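Local coordinates for protein esterase (Rhizomucor miehei, PDB 4WY5) that probably hydrolyses carboxylic esters as a carboxylesterase of the alpha/beta hydrolase fold, at residues Lys56-Asp61 with Leu65-Val70; Phe85-Gly90 with Tyr119-Glu124; Trp140-Ala145 with Lys177-Ala182; Val170-Lys175 with Asn234-Thr239. All blocks are in the same frame, centred on the assembly; numbering follows the deposited sequence.

From the N terminus, contact 1 closes first, the hairpin of strands 52-60 and 63-71 at one margin of the sheet. Contact 2 follows in series, joining the end of strand 80-86 to the loop after strand 113-117; the centres are about 15 Å apart. Contact 3 joins the end of helix 129-143 to the loop after helix 162-176; contact 4 joins that latter helix to the loop between helices 230-233 and 245-248. These two cross: 170-175, paired with 234-239, lie between 140-145 and 177-182. They meet at a probable hydrogen bond, Leu179 N to Ala174 O at 2.9 Å. Trp140 packs on Val58 and Leu67, so helix 129-143 touches both hairpin and loop 177-182.

Contact 1 of 4, residues Lys56-Asp61 with Leu65-Val70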
loop_
_atom_site.group_PDB
_atom_site.type_symbol
_atom_site.label_atom_id
_atom_site.label_comp_id
_atom_site.label_asym_id
_atom_site.label_seq_id
_atom_site.Cartn_x
_atom_site.Cartn_y
_atom_site.Cartn_z
ATOM N N LYS A 56 18.249 -16.986 -23.263
ATOM C CA LYS A 56 17.970 -17.124 -24.697
ATOM C C LYS A 56 18.358 -15.854 -25.480
ATOM O O LYS A 56 18.281 -14.735 -24.955
ATOM C CB LYS A 56 16.488 -17.441 -24.925
ATOM C CG LYS A 56 16.027 -18.801 -24.401
ATOM C CD LYS A 56 14.572 -19.095 -24.769
ATOM C CE LYS A 56 14.410 -19.453 -26.236
ATOM N NZ LYS A 56 15.110 -20.723 -26.566
ATOM N N VAL A 57 18.770 -16.043 -26.733
ATOM C CA VAL A 57 19.187 -14.954 -27.614
ATOM C C VAL A 57 18.374 -14.997 -28.907
ATOM O O VAL A 57 18.422 -15.988 -29.632
ATOM C CB VAL A 57 20.694 -15.057 -27.940
ATOM C CG1 VAL A 57 21.128 -13.979 -28.943
ATOM C CG2 VAL A 57 21.515 -14.989 -26.659
ATOM N N VAL A 58 17.622 -13.936 -29.200
ATOM C CA VAL A 58 16.599 -14.000 -30.254
ATOM C C VAL A 58 16.516 -12.760 -31.135
ATOM O O VAL A 58 17.141 -11.739 -30.851
ATOM C CB VAL A 58 15.181 -14.220 -29.656
ATOM C CG1 VAL A 58 15.105 -15.522 -28.879
ATOM C CG2 VAL A 58 14.791 -13.040 -28.775
ATOM N N GLU A 59 15.725 -12.864 -32.201
ATOM C CA GLU A 59 15.517 -11.769 -33.143
ATOM C C GLU A 59 14.031 -11.396 -33.198
ATOM O O GLU A 59 13.156 -12.267 -33.121
ATOM C CB GLU A 59 16.049 -12.141 -34.530
ATOM C CG GLU A 59 15.890 -11.035 -35.561
ATOM C CD GLU A 59 16.727 -11.266 -36.808
ATOM O OE1 GLU A 59 17.142 -12.422 -37.047
ATOM O OE2 GLU A 59 16.947 -10.291 -37.558
ATOM N N SER A 60 13.752 -10.097 -33.302
ATOM C CA SER A 60 12.388 -9.590 -33.221
ATOM C C SER A 60 12.292 -8.131 -33.649
ATOM O O SER A 60 13.046 -7.288 -33.145
ATOM C CB SER A 60 11.853 -9.735 -31.788
ATOM O OG SER A 60 10.491 -9.333 -31.694
ATOM N N ASP A 61 11.394 -7.845 -34.594
ATOM C CA ASP A 61 11.081 -6.468 -34.992
ATOM C C ASP A 61 12.323 -5.709 -35.420
ATOM O O ASP A 61 12.424 -4.496 -35.225
ATOM C CB ASP A 61 10.391 -5.722 -33.835
ATOM C CG ASP A 61 9.649 -4.471 -34.289
ATOM O OD1 ASP A 61 8.956 -4.533 -35.330
ATOM O OD2 ASP A 61 9.751 -3.427 -33.599
ATOM N N LEU A 65 17.947 -9.531 -29.279
ATOM C CA LEU A 65 17.680 -9.380 -27.857
ATOM C C LEU A 65 18.321 -10.484 -27.031
ATOM O O LEU A 65 18.535 -11.601 -27.519
ATOM C CB LEU A 65 16.171 -9.395 -27.607
ATOM C CG LEU A 65 15.301 -8.444 -28.426
ATOM C CD1 LEU A 65 13.847 -8.817 -28.240
ATOM C CD2 LEU A 65 15.532 -7.017 -27.971
ATOM N N LYS A 66 18.609 -10.170 -25.772
ATOM C CA LYS A 66 18.993 -11.179 -24.793
ATOM C C LYS A 66 17.963 -11.207 -23.666
ATOM O O LYS A 66 17.645 -10.163 -23.087
ATOM C CB LYS A 66 20.397 -10.910 -24.241
ATOM C CG LYS A 66 21.009 -12.107 -23.492
ATOM C CD LYS A 66 22.336 -11.713 -22.880
ATOM C CE LYS A 66 23.063 -10.753 -23.821
ATOM N NZ LYS A 66 24.180 -10.013 -23.158
ATOM N N LEU A 67 17.455 -12.399 -23.357
ATOM C CA LEU A 67 16.387 -12.561 -22.370
ATOM C C LEU A 67 16.747 -13.598 -21.302
ATOM O O LEU A 67 17.516 -14.526 -21.551
ATOM C CB LEU A 67 15.076 -12.983 -23.048
ATOM C CG LEU A 67 14.538 -12.158 -24.216
ATOM C CD1 LEU A 67 13.259 -12.760 -24.746
ATOM C CD2 LEU A 67 14.328 -10.721 -23.820
ATOM N N THR A 68 16.200 -13.426 -20.105
ATOM C CA THR A 68 16.293 -14.462 -19.086
ATOM C C THR A 68 14.874 -14.853 -18.692
ATOM O O THR A 68 14.035 -13.991 -18.423
ATOM C CB THR A 68 17.120 -13.993 -17.856
ATOM O OG1 THR A 68 18.481 -13.782 -18.256
ATOM C CG2 THR A 68 17.106 -15.035 -16.747
ATOM N N ILE A 69 14.598 -16.155 -18.707
ATOM C CA ILE A 69 13.264 -16.670 -18.435
ATOM C C ILE A 69 13.268 -17.440 -17.120
ATOM O O ILE A 69 14.013 -18.394 -16.957
ATOM C CB ILE A 69 12.761 -17.577 -19.582
ATOM C CG1 ILE A 69 12.546 -16.753 -20.857
ATOM C CG2 ILE A 69 11.427 -18.212 -19.209
ATOM C CD1 ILE A 69 13.557 -16.993 -21.921
ATOM N N VAL A 70 12.405 -17.039 -16.196
ATOM C CA VAL A 70 12.464 -17.526 -14.821
ATOM C C VAL A 70 11.095 -18.101 -14.457
ATOM O O VAL A 70 10.079 -17.476 -14.757
ATOM C CB VAL A 70 12.861 -16.361 -13.866
ATOM C CG1 VAL A 70 13.205 -16.854 -12.515
ATOM C CG2 VAL A 70 14.064 -15.596 -14.410
#
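Val58 O takes the shortest bond of this contact, from Leu65 N at 2.8 Å, and Val58 N returns a bond of 3.0 Å to Leu65 O. Two residues away the exchange repeats: Leu67 N gives to Lys56 O at 2.9 Å, while Lys56 N reaches Leu67 O at 3.1 Å. These are the two hydrogen-bonded pairs of an antiparallel hairpin. Between them Val57 faces Lys66 as a non-hydrogen-bonded pair, and its CA-H points at Leu65 O, with CA and O 3.4 Å apart, giving that carbonyl a second, softer partner. Side chains alternate. Val58, Leu65, Lys56 and Leu67 share one face, where Val58 CG2, wedged between its own backbone N and carbonyl carbon, lies 4.1 Å from Leu65 CB and also approaches Leu67 CD1. Ser60 CB closes on Leu65 CD1, while its hydroxyl bonds to Ala136 O of helix 129-143. At the other end Lys56 lays its aliphatic chain across Ile69, CD to CD1 at 3.7 Å, before bends at chi3 (74°) and chi4 (65°) carry the ammonium away. Helix 129-143 packs on this same face through Ala137 and Trp140; Val57 and Lys66 project from the reverse face. The pairing thus satisfies the backbone polar groups of Lys56, Val58, Leu65 and Leu67 in pairs, and gives the outermost hairpin of the sheet an apolar side for the helix and a more solvent-exposed one behind it.

Contact 2 of 4, residues Phe85-Gly90 with Tyr119-Glu124; sequences FLHGGG and YSLSPE
His87 and Tyr119 overlap as an offset stack, the ring centres 4.8 Å apart and the planes inclined by 21°. Overlap is at the rims: Tyr119 CE2 sits over one imidazole face, 3.6 Å from His87 NE2. The phenol also reaches back to the main chain, where Tyr119 OH donates to His87 O at 2.8 Å, nearly along the C=O axis, with that oxygen in the plane of the phenol ring. Both rings start from a chi1 near +60° (73° for His87, 60° for Tyr119), which folds each ring over its own backbone and lets one residue supply both stack and acceptor. Leu121 CD2 meets the imidazole edge at CE1, 4.1 Å away. His87 ND1 donates to Gly88 O at 2.7 Å, almost in the ring plane, while His87 NE2 and Tyr119 O share a water, at 2.9 and 2.7 Å. Phe116 and His99 also meet the imidazole. His87 opens the HGGG sequence, which in relatives of this family forms the oxyanion hole and probably does so here. With both ring nitrogens engaged and one face stacked, rotation of the imidazole is restrained, consistent with a firmly held start to that glycine loop.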
loop_
_atom_site.group_PDB
_atom_site.type_symbol
_atom_site.label_atom_id
_atom_site.label_comp_id
_atom_site.label_asym_id
_atom_site.label_seq_id
_atom_site.Cartn_x
_atom_site.Cartn_y
_atom_site.Cartn_z
ATOM N N PHE A 85 9.765 -7.995 -16.723
ATOM C CA PHE A 85 10.453 -7.232 -15.669
ATOM C C PHE A 85 11.644 -6.397 -16.180
ATOM O O PHE A 85 12.581 -6.907 -16.811
ATOM C CB PHE A 85 10.933 -8.166 -14.552
ATOM C CG PHE A 85 11.375 -7.435 -13.315
ATOM C CD1 PHE A 85 10.466 -7.126 -12.322
ATOM C CD2 PHE A 85 12.687 -7.015 -13.167
ATOM C CE1 PHE A 85 10.856 -6.441 -11.202
ATOM C CE2 PHE A 85 13.086 -6.320 -12.044
ATOM C CZ PHE A 85 12.166 -6.037 -11.061
ATOM N N LEU A 86 11.604 -5.110 -15.850
ATOM C CA LEU A 86 12.571 -4.122 -16.328
ATOM C C LEU A 86 13.346 -3.533 -15.155
ATOM O O LEU A 86 12.781 -2.779 -14.354
ATOM C CB LEU A 86 11.829 -3.023 -17.077
ATOM C CG LEU A 86 10.803 -3.608 -18.056
ATOM C CD1 LEU A 86 9.894 -2.541 -18.683
ATOM C CD2 LEU A 86 11.541 -4.401 -19.140
ATOM N N HIS A 87 14.635 -3.858 -15.056
ATOM C CA HIS A 87 15.430 -3.486 -13.872
ATOM C C HIS A 87 15.905 -2.031 -13.853
ATOM O O HIS A 87 16.113 -1.419 -14.897
ATOM C CB HIS A 87 16.660 -4.401 -13.752
ATOM C CG HIS A 87 17.722 -4.120 -14.776
ATOM N ND1 HIS A 87 18.676 -3.142 -14.610
ATOM C CD2 HIS A 87 17.983 -4.705 -15.973
ATOM C CE1 HIS A 87 19.472 -3.125 -15.668
ATOM N NE2 HIS A 87 19.080 -4.069 -16.502
ATOM N N GLY A 88 16.137 -1.506 -12.652
ATOM C CA GLY A 88 16.690 -0.166 -12.483
ATOM C C GLY A 88 18.222 -0.104 -12.513
ATOM O O GLY A 88 18.894 -1.087 -12.850
ATOM N N GLY A 89 18.776 1.062 -12.167
ATOM C CA GLY A 89 20.209 1.282 -12.210
ATOM C C GLY A 89 20.611 2.570 -12.922
ATOM O O GLY A 89 21.752 2.715 -13.370
ATOM N N GLY A 90 19.665 3.494 -13.054
ATOM C CA GLY A 90 19.945 4.817 -13.588
ATOM C C GLY A 90 20.125 4.866 -15.101
ATOM O O GLY A 90 20.546 5.906 -15.645
ATOM N N TYR A 119 18.255 -5.097 -21.428
ATOM C CA TYR A 119 18.238 -4.033 -22.427
ATOM C C TYR A 119 19.601 -3.350 -22.540
ATOM O O TYR A 119 20.476 -3.530 -21.683
ATOM C CB TYR A 119 17.126 -3.013 -22.104
ATOM C CG TYR A 119 17.226 -2.310 -20.754
ATOM C CD1 TYR A 119 17.912 -1.111 -20.629
ATOM C CD2 TYR A 119 16.602 -2.831 -19.616
ATOM C CE1 TYR A 119 17.998 -0.450 -19.407
ATOM C CE2 TYR A 119 16.687 -2.188 -18.396
ATOM C CZ TYR A 119 17.382 -0.986 -18.300
ATOM O OH TYR A 119 17.480 -0.315 -17.094
ATOM N N SER A 120 19.791 -2.576 -23.603
ATOM C CA SER A 120 21.077 -1.908 -23.827
ATOM C C SER A 120 21.252 -0.732 -22.864
ATOM O O SER A 120 20.368 0.133 -22.766
ATOM C CB SER A 120 21.194 -1.429 -25.284
ATOM O OG SER A 120 21.055 -2.513 -26.209
ATOM N N LEU A 121 22.375 -0.705 -22.142
ATOM C CA LEU A 121 22.629 0.339 -21.140
ATOM C C LEU A 121 23.262 1.617 -21.710
ATOM O O LEU A 121 23.917 1.584 -22.748
ATOM C CB LEU A 121 23.533 -0.201 -20.023
ATOM C CG LEU A 121 23.108 -1.464 -19.257
ATOM C CD1 LEU A 121 24.234 -1.953 -18.347
ATOM C CD2 LEU A 121 21.849 -1.216 -18.447
ATOM N N SER A 122 23.055 2.736 -21.014
ATOM C CA SER A 122 23.688 4.023 -21.325
ATOM C C SER A 122 25.022 4.168 -20.569
ATOM O O SER A 122 25.168 3.608 -19.476
ATOM C CB SER A 122 22.754 5.182 -20.954
ATOM O OG SER A 122 21.572 5.187 -21.741
ATOM N N PRO A 123 25.970 4.981 -21.091
ATOM C CA PRO A 123 25.877 5.905 -22.232
ATOM C C PRO A 123 26.226 5.301 -23.592
ATOM O O PRO A 123 26.185 6.039 -24.578
ATOM C CB PRO A 123 26.896 6.994 -21.876
ATOM C CG PRO A 123 27.978 6.239 -21.157
ATOM C CD PRO A 123 27.257 5.125 -20.386
ATOM N N GLU A 124 26.535 4.004 -23.655
ATOM C CA GLU A 124 26.832 3.346 -24.938
ATOM C C GLU A 124 25.639 3.387 -25.888
ATOM O O GLU A 124 25.804 3.499 -27.097
ATOM C CB GLU A 124 27.254 1.894 -24.722
ATOM C CG GLU A 124 28.618 1.723 -24.070
ATOM C CD GLU A 124 28.587 1.887 -22.564
ATOM O OE1 GLU A 124 27.471 1.996 -21.998
ATOM O OE2 GLU A 124 29.684 1.894 -21.950
HETATM O O HOH W 1 20.287 -4.433 -19.148
#

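Contact 3 of 4, residues Trp140-Ala145 with Lys177-Ala182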
loop_
_atom_site.group_PDB
_atom_site.type_symbol
_atom_site.label_atom_id
_atom_site.label_comp_id
_atom_site.label_asym_id
_atom_site.label_seq_id
_atom_site.Cartn_x
_atom_site.Cartn_y
_atom_site.Cartn_z
ATOM N N TRP A 140 7.839 -10.686 -29.188
ATOM C CA TRP A 140 8.392 -12.024 -29.269
ATOM C C TRP A 140 7.682 -13.004 -28.340
ATOM O O TRP A 140 7.395 -14.146 -28.713
ATOM C CB TRP A 140 9.877 -11.983 -28.945
ATOM C CG TRP A 140 10.515 -13.313 -29.061
ATOM C CD1 TRP A 140 11.053 -13.862 -30.183
ATOM C CD2 TRP A 140 10.667 -14.289 -28.016
ATOM N NE1 TRP A 140 11.535 -15.119 -29.904
ATOM C CE2 TRP A 140 11.311 -15.406 -28.582
ATOM C CE3 TRP A 140 10.335 -14.320 -26.660
ATOM C CZ2 TRP A 140 11.630 -16.550 -27.835
ATOM C CZ3 TRP A 140 10.648 -15.463 -25.918
ATOM C CH2 TRP A 140 11.288 -16.559 -26.510
ATOM N N VAL A 141 7.387 -12.543 -27.130
ATOM C CA VAL A 141 6.686 -13.350 -26.145
ATOM C C VAL A 141 5.295 -13.753 -26.625
ATOM O O VAL A 141 4.856 -14.876 -26.391
ATOM C CB VAL A 141 6.562 -12.591 -24.807
ATOM C CG1 VAL A 141 5.454 -13.179 -23.956
ATOM C CG2 VAL A 141 7.889 -12.617 -24.069
ATOM N N ARG A 142 4.616 -12.842 -27.313
ATOM C CA ARG A 142 3.307 -13.148 -27.900
ATOM C C ARG A 142 3.401 -14.178 -29.028
ATOM O O ARG A 142 2.482 -14.968 -29.225
ATOM C CB ARG A 142 2.649 -11.872 -28.443
ATOM C CG ARG A 142 2.044 -10.981 -27.387
ATOM C CD ARG A 142 1.450 -9.699 -27.964
ATOM N NE ARG A 142 0.141 -9.476 -27.360
ATOM C CZ ARG A 142 -1.007 -9.469 -28.027
ATOM N NH1 ARG A 142 -1.014 -9.607 -29.344
ATOM N NH2 ARG A 142 -2.145 -9.276 -27.372
ATOM N N GLU A 143 4.520 -14.173 -29.749
ATOM C CA GLU A 143 4.732 -15.098 -30.863
ATOM C C GLU A 143 5.106 -16.511 -30.423
ATOM O O GLU A 143 4.902 -17.466 -31.167
ATOM C CB GLU A 143 5.818 -14.564 -31.791
ATOM C CG GLU A 143 5.270 -13.749 -32.937
ATOM C CD GLU A 143 4.413 -14.571 -33.883
ATOM O OE1 GLU A 143 4.880 -15.640 -34.344
ATOM O OE2 GLU A 143 3.269 -14.139 -34.161
ATOM N N ASN A 144 5.689 -16.637 -29.235
ATOM C CA ASN A 144 6.209 -17.925 -28.790
ATOM C C ASN A 144 5.609 -18.426 -27.476
ATOM O O ASN A 144 6.300 -19.074 -26.689
ATOM C CB ASN A 144 7.731 -17.853 -28.653
ATOM C CG ASN A 144 8.428 -17.698 -29.991
ATOM O OD1 ASN A 144 8.716 -18.684 -30.673
ATOM N ND2 ASN A 144 8.719 -16.458 -30.369
ATOM N N ALA A 145 4.334 -18.133 -27.244
ATOM C CA ALA A 145 3.674 -18.498 -25.985
ATOM C C ALA A 145 3.585 -20.006 -25.797
ATOM O O ALA A 145 3.695 -20.516 -24.684
ATOM C CB ALA A 145 2.282 -17.891 -25.918
ATOM N N LYS A 177 1.492 2.310 -31.553
ATOM C CA LYS A 177 1.793 1.329 -32.605
ATOM C C LYS A 177 0.596 0.456 -32.974
ATOM O O LYS A 177 0.694 -0.393 -33.858
ATOM C CB LYS A 177 2.947 0.417 -32.165
ATOM C CG LYS A 177 4.319 1.067 -32.219
ATOM C CD LYS A 177 4.900 0.965 -33.622
ATOM C CE LYS A 177 6.327 1.481 -33.671
ATOM N NZ LYS A 177 6.927 1.337 -35.032
ATOM N N GLY A 178 -0.525 0.650 -32.291
ATOM C CA GLY A 178 -1.706 -0.149 -32.549
ATOM C C GLY A 178 -1.800 -1.419 -31.718
ATOM O O GLY A 178 -2.562 -2.324 -32.048
ATOM N N LEU A 179 -1.035 -1.488 -30.635
ATOM C CA LEU A 179 -1.054 -2.653 -29.754
ATOM C C LEU A 179 -1.625 -2.296 -28.383
ATOM O O LEU A 179 -0.993 -2.575 -27.368
ATOM C CB LEU A 179 0.359 -3.211 -29.577
ATOM C CG LEU A 179 0.656 -4.675 -29.894
ATOM C CD1 LEU A 179 1.653 -5.223 -28.892
ATOM C CD2 LEU A 179 -0.612 -5.500 -29.905
ATOM N N SER A 180 -2.815 -1.702 -28.342
ATOM C CA SER A 180 -3.290 -1.068 -27.110
ATOM C C SER A 180 -3.908 -2.027 -26.099
ATOM O O SER A 180 -4.244 -1.624 -24.981
ATOM C CB SER A 180 -4.311 0.032 -27.443
ATOM O OG SER A 180 -5.583 -0.513 -27.769
ATOM N N ALA A 181 -4.096 -3.278 -26.493
ATOM C CA ALA A 181 -4.750 -4.236 -25.622
ATOM C C ALA A 181 -3.768 -5.277 -25.089
ATOM O O ALA A 181 -4.160 -6.175 -24.343
ATOM C CB ALA A 181 -5.898 -4.914 -26.350
ATOM N N ALA A 182 -2.498 -5.160 -25.480
ATOM C CA ALA A 182 -1.490 -6.169 -25.130
ATOM C C ALA A 182 -1.164 -6.224 -23.632
ATOM O O ALA A 182 -1.170 -7.299 -23.027
ATOM C CB ALA A 182 -0.211 -5.927 -25.924
HETATM O O HOH W 2 -0.403 -9.571 -24.328
#
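Packing comes first: the flat guanidinium of Arg142, reaching from the last turn of helix 129-143 to the loop 177-182, lies against two aliphatic side chains. Leu179 CD2 sits over one face of it, toward the rim, 4.2 Å from Arg142 NH1, the two side chains sliding past each other in opposite directions. Ala182 CB approaches obliquely and lies 3.8 Å from Arg142 NE. The arginine chain runs straight at chi2 (178°) and is bent at chi3 (135°), where the guanidinium meets the loop.

The polar link runs through water. Arg142 NE donates to a water 3.1 Å away, set in the guanidinium plane, and this water in turn donates to Ala182 O at 2.7 Å. No direct hydrogen bond joins the two segments. Arg142 NH2 has a further, long and weak ion pair with Glu153.

Within the helix end, Asn144 ND2 donates to Trp140 O at 3.1 Å, a carbonyl of the last turn, while standing over one face of the indole.

On the loop side, a Schellman motif at Gly178 ends helix 162-176, and a type I turn from Leu179 to Ala182 leads on to strand 185-189. Leu179 also touches Leu139 of helix 129-143, whose Trp140 packs on Val58 and Ser60 of strand 52-60, so the contact fastens the exit of one helix to the end of its neighbour.

Contact 4 of 4, residues Val170-Lys175 with Asn234-Thr239; sequences VSIYAK and NDKLAT
Ile172 meets Leu237 first along the helical segment: its CB and CG2 each lie 3.9 Å from Leu237 CD2, the two side chains passing obliquely. With CG2 opposite the backbone N across CA-CB, the methyl branch turns to the loop 234-239, where Lys236 CE also comes within 4.4 Å of it, so Ile172 fits against both an aliphatic stem and a leucine. Leu248 of helix 245-248 touches Ile172 as well. One residue on, Tyr173 offers the edge of its ring: CD2 is 4.2 Å from Leu237 CD1, close to the ring plane, and the two side chains cross at about a right angle. A chi1 of -175° extends this phenol toward helix 129-143, where Tyr135 meets it edge-to-face. Leu237 therefore divides its two methyls between neighbours in the helix, CD2 for Ile172 and CD1 for Tyr173.

The loop holds its own shape. Asp235 OD1 accepts from Leu237 N at 3.3 Å, approached from above the carboxylate plane, an Asx turn. Asp235 O takes both Ala238 N, at 2.9 Å, and Thr239 N, at 3.0 Å, so a single residue grips three backbone amides of the turn that presents Leu237. No hydrogen bond crosses between the two segments, and the contact between them is apolar packing, consistent with a turn that Asp235 holds in shape.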
loop_
_atom_site.group_PDB
_atom_site.type_symbol
_atom_site.label_atom_id
_atom_site.label_comp_id
_atom_site.label_asym_id
_atom_site.label_seq_id
_atom_site.Cartn_x
_atom_site.Cartn_y
_atom_site.Cartn_z
ATOM N N VAL A 170 6.951 2.437 -22.418
ATOM C CA VAL A 170 6.625 1.398 -23.395
ATOM C C VAL A 170 5.121 1.120 -23.371
ATOM O O VAL A 170 4.589 0.564 -24.331
ATOM C CB VAL A 170 7.420 0.059 -23.173
ATOM C CG1 VAL A 170 6.791 -0.794 -22.089
ATOM C CG2 VAL A 170 7.511 -0.753 -24.481
ATOM N N SER A 171 4.423 1.502 -22.299
ATOM C CA SER A 171 2.963 1.369 -22.334
ATOM C C SER A 171 2.352 2.385 -23.314
ATOM O O SER A 171 1.365 2.089 -24.004
ATOM C CB SER A 171 2.337 1.543 -20.939
ATOM O OG SER A 171 2.792 0.567 -20.017
ATOM N N ILE A 172 2.955 3.563 -23.407
ATOM C CA ILE A 172 2.461 4.594 -24.322
ATOM C C ILE A 172 2.883 4.266 -25.755
ATOM O O ILE A 172 2.069 4.330 -26.688
ATOM C CB ILE A 172 2.980 5.997 -23.937
ATOM C CG1 ILE A 172 2.466 6.395 -22.541
ATOM C CG2 ILE A 172 2.578 7.042 -24.997
ATOM C CD1 ILE A 172 3.051 7.716 -22.004
ATOM N N TYR A 173 4.153 3.894 -25.913
ATOM C CA TYR A 173 4.700 3.485 -27.210
ATOM C C TYR A 173 3.877 2.367 -27.868
ATOM O O TYR A 173 3.517 2.474 -29.043
ATOM C CB TYR A 173 6.151 3.037 -27.025
ATOM C CG TYR A 173 6.904 2.688 -28.279
ATOM C CD1 TYR A 173 6.918 1.389 -28.760
ATOM C CD2 TYR A 173 7.630 3.651 -28.975
ATOM C CE1 TYR A 173 7.622 1.052 -29.903
ATOM C CE2 TYR A 173 8.335 3.322 -30.124
ATOM C CZ TYR A 173 8.326 2.017 -30.576
ATOM O OH TYR A 173 9.019 1.669 -31.705
ATOM N N ALA A 174 3.537 1.328 -27.103
ATOM C CA ALA A 174 2.799 0.185 -27.651
ATOM C C ALA A 174 1.417 0.609 -28.146
ATOM O O ALA A 174 0.901 0.071 -29.132
ATOM C CB ALA A 174 2.672 -0.925 -26.612
ATOM N N LYS A 175 0.811 1.553 -27.436
ATOM C CA LYS A 175 -0.488 2.088 -27.829
ATOM C C LYS A 175 -0.424 2.866 -29.151
ATOM O O LYS A 175 -1.353 2.799 -29.961
ATOM C CB LYS A 175 -1.053 2.989 -26.725
ATOM C CG LYS A 175 -2.438 3.545 -27.029
ATOM C CD LYS A 175 -2.847 4.581 -25.995
ATOM C CE LYS A 175 -2.144 5.904 -26.249
ATOM N NZ LYS A 175 -2.780 7.040 -25.524
ATOM N N ASN A 234 11.994 17.706 -25.593
ATOM C CA ASN A 234 10.542 17.921 -25.639
ATOM C C ASN A 234 9.755 16.663 -26.052
ATOM O O ASN A 234 8.822 16.743 -26.852
ATOM C CB ASN A 234 10.217 19.078 -26.600
ATOM C CG ASN A 234 8.873 19.728 -26.310
ATOM O OD1 ASN A 234 8.452 19.825 -25.153
ATOM N ND2 ASN A 234 8.189 20.178 -27.366
ATOM N N ASP A 235 10.120 15.515 -25.479
ATOM C CA ASP A 235 9.537 14.214 -25.848
ATOM C C ASP A 235 9.022 13.472 -24.598
ATOM O O ASP A 235 9.828 13.101 -23.734
ATOM C CB ASP A 235 10.603 13.375 -26.575
ATOM C CG ASP A 235 10.033 12.172 -27.321
ATOM O OD1 ASP A 235 8.925 11.701 -26.968
ATOM O OD2 ASP A 235 10.716 11.686 -28.260
ATOM N N LYS A 236 7.706 13.227 -24.522
ATOM C CA LYS A 236 7.100 12.624 -23.323
ATOM C C LYS A 236 7.615 11.204 -23.035
ATOM O O LYS A 236 7.623 10.772 -21.878
ATOM C CB LYS A 236 5.563 12.591 -23.386
ATOM C CG LYS A 236 4.923 11.512 -24.245
ATOM C CD LYS A 236 4.888 11.893 -25.704
ATOM C CE LYS A 236 4.459 10.727 -26.572
ATOM N NZ LYS A 236 4.565 11.096 -28.002
ATOM N N LEU A 237 8.048 10.483 -24.068
ATOM C CA LEU A 237 8.578 9.147 -23.858
ATOM C C LEU A 237 9.926 9.217 -23.136
ATOM O O LEU A 237 10.343 8.264 -22.471
ATOM C CB LEU A 237 8.729 8.408 -25.186
ATOM C CG LEU A 237 7.453 8.134 -25.996
ATOM C CD1 LEU A 237 7.796 7.466 -27.336
ATOM C CD2 LEU A 237 6.453 7.287 -25.203
ATOM N N ALA A 238 10.583 10.368 -23.232
ATOM C CA ALA A 238 11.816 10.602 -22.482
ATOM C C ALA A 238 11.500 11.135 -21.088
ATOM O O ALA A 238 12.005 10.623 -20.079
ATOM C CB ALA A 238 12.716 11.588 -23.212
ATOM N N THR A 239 10.657 12.161 -21.041
ATOM C CA THR A 239 10.277 12.763 -19.775
ATOM C C THR A 239 8.751 12.748 -19.655
ATOM O O THR A 239 8.060 13.660 -20.132
ATOM C CB THR A 239 10.835 14.217 -19.645
ATOM O OG1 THR A 239 10.433 15.004 -20.772
ATOM C CG2 THR A 239 12.370 14.205 -19.546
#